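Local coordinates for protein N6 adenine specific DNA methylase (Encephalitozoon cuniculi, PDB 3Q87) that forms the catalytic subunit of the Mtq2-Trm112 complex, which uses S-adenosylmethionine to methylate the translation termination factor eRF1, at residues N53-A56 with L57-H60; R104-I107 with D108-V111. All blocks are in the same frame, centred on the assembly; numbering follows the deposited sequence.

Interaction 1: residues N53-A56 with L57-H60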
loop_
_atom_site.group_PDB
_atom_site.type_symbol
_atom_site.label_atom_id
_atom_site.label_comp_id
_atom_site.label_asym_id
_atom_site.label_seq_id
_atom_site.Cartn_x
_atom_site.Cartn_y
_atom_site.Cartn_z
ATOM N N ASN B 53 6.830 0.505 10.929
ATOM C CA ASN B 53 7.899 1.312 11.519
ATOM C C ASN B 53 7.854 2.793 11.110
ATOM O O ASN B 53 8.228 3.154 9.987
ATOM C CB ASN B 53 9.245 0.677 11.134
ATOM C CG ASN B 53 10.431 1.423 11.681
ATOM O OD1 ASN B 53 10.289 2.443 12.348
ATOM N ND2 ASN B 53 11.624 0.917 11.390
ATOM N N ILE B 54 7.416 3.655 12.024
ATOM C CA ILE B 54 7.195 5.056 11.667
ATOM C C ILE B 54 8.512 5.789 11.374
ATOM O O ILE B 54 8.580 6.666 10.508
ATOM C CB ILE B 54 6.380 5.812 12.758
ATOM C CG1 ILE B 54 5.805 7.101 12.178
ATOM C CG2 ILE B 54 7.226 6.096 14.000
ATOM C CD1 ILE B 54 4.832 6.871 11.041
ATOM N N ARG B 55 9.557 5.410 12.094
ATOM C CA ARG B 55 10.870 5.989 11.879
ATOM C C ARG B 55 11.338 5.820 10.433
ATOM O O ARG B 55 11.888 6.748 9.856
ATOM C CB ARG B 55 11.883 5.391 12.853
ATOM C CG ARG B 55 12.129 6.256 14.071
ATOM C CD ARG B 55 12.845 5.485 15.163
ATOM N NE ARG B 55 11.886 4.862 16.063
ATOM C CZ ARG B 55 11.543 5.365 17.242
ATOM N NH1 ARG B 55 12.106 6.488 17.665
ATOM N NH2 ARG B 55 10.648 4.740 17.996
ATOM N N ALA B 56 11.111 4.643 9.847
ATOM C CA ALA B 56 11.506 4.407 8.455
ATOM C C ALA B 56 10.673 5.263 7.520
ATOM O O ALA B 56 11.192 5.844 6.568
ATOM C CB ALA B 56 11.357 2.946 8.090
ATOM N N LEU B 57 9.376 5.342 7.799
ATOM C CA LEU B 57 8.487 6.144 6.972
ATOM C C LEU B 57 8.896 7.612 7.008
ATOM O O LEU B 57 8.779 8.309 6.011
ATOM C CB LEU B 57 7.024 5.998 7.413
ATOM C CG LEU B 57 6.336 4.647 7.174
ATOM C CD1 LEU B 57 4.852 4.752 7.547
ATOM C CD2 LEU B 57 6.498 4.160 5.734
ATOM N N GLU B 58 9.354 8.071 8.168
ATOM C CA GLU B 58 9.775 9.459 8.350
ATOM C C GLU B 58 11.076 9.798 7.610
ATOM O O GLU B 58 11.368 10.965 7.374
ATOM C CB GLU B 58 9.937 9.776 9.838
ATOM C CG GLU B 58 8.610 10.005 10.565
ATOM C CD GLU B 58 8.777 10.061 12.080
ATOM O OE1 GLU B 58 9.895 9.774 12.574
ATOM O OE2 GLU B 58 7.792 10.382 12.778
ATOM N N SER B 59 11.854 8.779 7.249
ATOM C CA SER B 59 13.067 8.993 6.467
ATOM C C SER B 59 12.974 8.310 5.101
ATOM O O SER B 59 13.976 7.853 4.539
ATOM C CB SER B 59 14.289 8.497 7.246
ATOM O OG SER B 59 14.428 9.231 8.451
ATOM N N HIS B 60 11.764 8.250 4.564
ATOM C CA HIS B 60 11.496 7.487 3.345
ATOM C C HIS B 60 11.997 8.232 2.100
ATOM O O HIS B 60 11.934 9.468 2.045
ATOM C CB HIS B 60 9.990 7.203 3.258
ATOM C CG HIS B 60 9.601 6.248 2.172
ATOM N ND1 HIS B 60 9.219 4.946 2.422
ATOM C CD2 HIS B 60 9.511 6.416 0.833
ATOM C CE1 HIS B 60 8.922 4.351 1.283
ATOM N NE2 HIS B 60 9.076 5.226 0.306
HETATM O O HOH W 1 13.363 8.671 10.680
#

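Interaction 2: residues R104-I107 with D108-V111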
loop_
_atom_site.group_PDB
_atom_site.type_symbol
_atom_site.label_atom_id
_atom_site.label_comp_id
_atom_site.label_asym_id
_atom_site.label_seq_id
_atom_site.Cartn_x
_atom_site.Cartn_y
_atom_site.Cartn_z
ATOM N N ARG B 104 8.435 -17.304 10.981
ATOM C CA ARG B 104 7.275 -17.450 10.095
ATOM C C ARG B 104 5.989 -16.764 10.554
ATOM O O ARG B 104 4.988 -16.746 9.829
ATOM C CB ARG B 104 6.975 -18.933 9.883
ATOM C CG ARG B 104 7.830 -19.582 8.825
ATOM C CD ARG B 104 7.099 -19.583 7.510
ATOM N NE ARG B 104 5.804 -20.234 7.678
ATOM C CZ ARG B 104 5.627 -21.552 7.681
ATOM N NH1 ARG B 104 6.659 -22.369 7.511
ATOM N NH2 ARG B 104 4.414 -22.054 7.850
ATOM N N GLU B 105 6.004 -16.192 11.745
ATOM C CA GLU B 105 4.777 -15.642 12.305
ATOM C C GLU B 105 4.147 -14.512 11.483
ATOM O O GLU B 105 2.926 -14.466 11.336
ATOM C CB GLU B 105 4.979 -15.242 13.770
ATOM C CG GLU B 105 5.317 -16.457 14.647
ATOM C CD GLU B 105 5.250 -16.175 16.140
ATOM O OE1 GLU B 105 4.498 -15.263 16.549
ATOM O OE2 GLU B 105 5.945 -16.875 16.912
ATOM N N VAL B 106 4.962 -13.601 10.952
ATOM C CA VAL B 106 4.400 -12.514 10.148
ATOM C C VAL B 106 4.062 -13.034 8.755
ATOM O O VAL B 106 3.004 -12.726 8.201
ATOM C CB VAL B 106 5.332 -11.273 10.074
ATOM C CG1 VAL B 106 4.635 -10.124 9.331
ATOM C CG2 VAL B 106 5.711 -10.813 11.464
ATOM N N ILE B 107 4.961 -13.838 8.196
ATOM C CA ILE B 107 4.719 -14.455 6.902
ATOM C C ILE B 107 3.373 -15.178 6.885
ATOM O O ILE B 107 2.577 -15.012 5.956
ATOM C CB ILE B 107 5.837 -15.460 6.553
ATOM C CG1 ILE B 107 7.120 -14.712 6.204
ATOM C CG2 ILE B 107 5.399 -16.394 5.402
ATOM C CD1 ILE B 107 8.390 -15.545 6.392
ATOM N N ASP B 108 3.130 -15.973 7.922
ATOM C CA ASP B 108 1.922 -16.781 8.028
ATOM C C ASP B 108 0.694 -15.894 8.175
ATOM O O ASP B 108 -0.357 -16.183 7.608
ATOM C CB ASP B 108 2.016 -17.748 9.221
ATOM C CG ASP B 108 2.937 -18.928 8.949
ATOM O OD1 ASP B 108 3.377 -19.084 7.788
ATOM O OD2 ASP B 108 3.212 -19.711 9.896
ATOM N N ARG B 109 0.826 -14.810 8.936
ATOM C CA ARG B 109 -0.267 -13.851 9.048
ATOM C C ARG B 109 -0.573 -13.207 7.702
ATOM O O ARG B 109 -1.741 -13.007 7.341
ATOM C CB ARG B 109 0.044 -12.780 10.097
ATOM C CG ARG B 109 -0.230 -13.245 11.508
ATOM C CD ARG B 109 0.145 -12.219 12.567
ATOM N NE ARG B 109 -0.422 -10.894 12.323
ATOM C CZ ARG B 109 0.297 -9.773 12.331
ATOM N NH1 ARG B 109 1.599 -9.828 12.591
ATOM N NH2 ARG B 109 -0.279 -8.597 12.111
ATOM N N PHE B 110 0.481 -12.889 6.962
ATOM C CA PHE B 110 0.337 -12.288 5.642
ATOM C C PHE B 110 -0.382 -13.235 4.680
ATOM O O PHE B 110 -1.341 -12.865 4.025
ATOM C CB PHE B 110 1.712 -11.929 5.049
ATOM C CG PHE B 110 1.661 -11.560 3.586
ATOM C CD1 PHE B 110 1.012 -10.409 3.177
ATOM C CD2 PHE B 110 2.257 -12.365 2.622
ATOM C CE1 PHE B 110 0.942 -10.064 1.826
ATOM C CE2 PHE B 110 2.203 -12.026 1.277
ATOM C CZ PHE B 110 1.531 -10.868 0.876
ATOM N N VAL B 111 0.107 -14.462 4.596
ATOM C CA VAL B 111 -0.452 -15.437 3.673
ATOM C C VAL B 111 -1.936 -15.668 3.962
ATOM O O VAL B 111 -2.757 -15.758 3.048
ATOM C CB VAL B 111 0.335 -16.756 3.760
ATOM C CG1 VAL B 111 -0.405 -17.878 3.048
ATOM C CG2 VAL B 111 1.750 -16.557 3.201
#

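Interaction 1: residues N53-A56 with L57-H60
I54 O accepts a hydrogen bond from E58 N at 2.8 Å, one turn further along the short helix 54-58. The E58 side chain passes close to the same oxygen, with E58 CG 3.3 Å from I54 O. Its first torsion puts CG beside its own backbone N (chi1 -77°), and the extended chain beyond carries the carboxylate alongside I54 CG1. There E58 OE2 lies 3.9 Å from I54 CG1, a van der Waals contact of a carboxylate oxygen with a methylene.

On another side of I54, the end of its chain meets a leucine branch. I54 CD1 and L57 CD1 are 4.1 Å apart, and the two side chains cross at about a right angle. R67 of strand 65-67 touches both residues. So does I115 of the partner chain, the putative uncharacterized protein ECU08_1170.

The helix starts at N53, the N-cap. N53 OD1 takes a weak bond from A56 N at 3.4 Å. N53 ND2 donates to D2 O, so both OD1 and ND2 of the side-chain amide are engaged. The backbone N of N53 bonds separately to D51 OD2. N53 also touches bound S-adenosylmethionine, so the cap sits at the cofactor site, just after strand 46-51 in a beta-alpha-beta unit.

At the other end, S59 N bonds to A56 O at 3.1 Å. A water donates to R55 O at 2.6 Å and lies 2.5 Å from S59 OG.

A weak side-chain cap thus holds the helix start. At its end the S59 N-H is shared between A56 O and, weakly, R55 O, and the water bridges R55 O and S59 OG.

Interaction 2: residues R104-I107 with D108-V111
D108 OD1 takes two hydrogen bonds from the guanidinium of R104, four residues earlier. The shorter comes from R104 NE at 2.7 Å and is fairly straight, 162° at the hydrogen. R104 NE approaches on the syn side of D108 OD1, tilted out of the carboxylate plane, while OD1 lies in the guanidinium plane. R104 NH2 adds a weak bond to D108 OD1 at 3.1 Å and another weak one to D108 OD2 at 3.3 Å. The guanidinium and carboxylate planes are turned 71° apart, so the salt bridge is not a coplanar bidentate one. The arginine chain reaches the acid by bending at chi2 (-95°) and again at chi3. The same two residues are joined by their backbones, D108 N to R104 O at 2.8 Å.

I107 and V111, one turn apart, meet through CG2 of each at 4.3 Å. V106 O accepts from F110 N, and the F110 ring meets F84 edge-to-face.

R104 NH1 makes a salt bridge with E131 of helix 129-138 and a hydrogen bond to N127 O. V132 touches the R104 side chain. V111 packs on R135 and L136 of that helix. Helix 105-113 thus lies beside helix 129-138 and links strands 81-84 and 118-124 in a beta-alpha-beta unit.

In the fold
Interactions 1 and 2 belong to two separate beta-alpha-beta units of the methyltransferase fold, and 53-60 comes first in the chain. Their centres are 22 Å apart and their nearest atoms about 11 Å apart, so they do not touch. Bound S-adenosylmethionine relates them. The N53 side chain of interaction 1 is about 3 Å from the ligand and about 3 Å from the side chain of D51, a binding residue. In interaction 2, the V106 side chain is about 4 Å from the ligand. R109 forms a salt bridge with D69, another binding residue. The cap residue before helix 54-58 and the first turn of helix 105-113 thus both lie close to the cofactor.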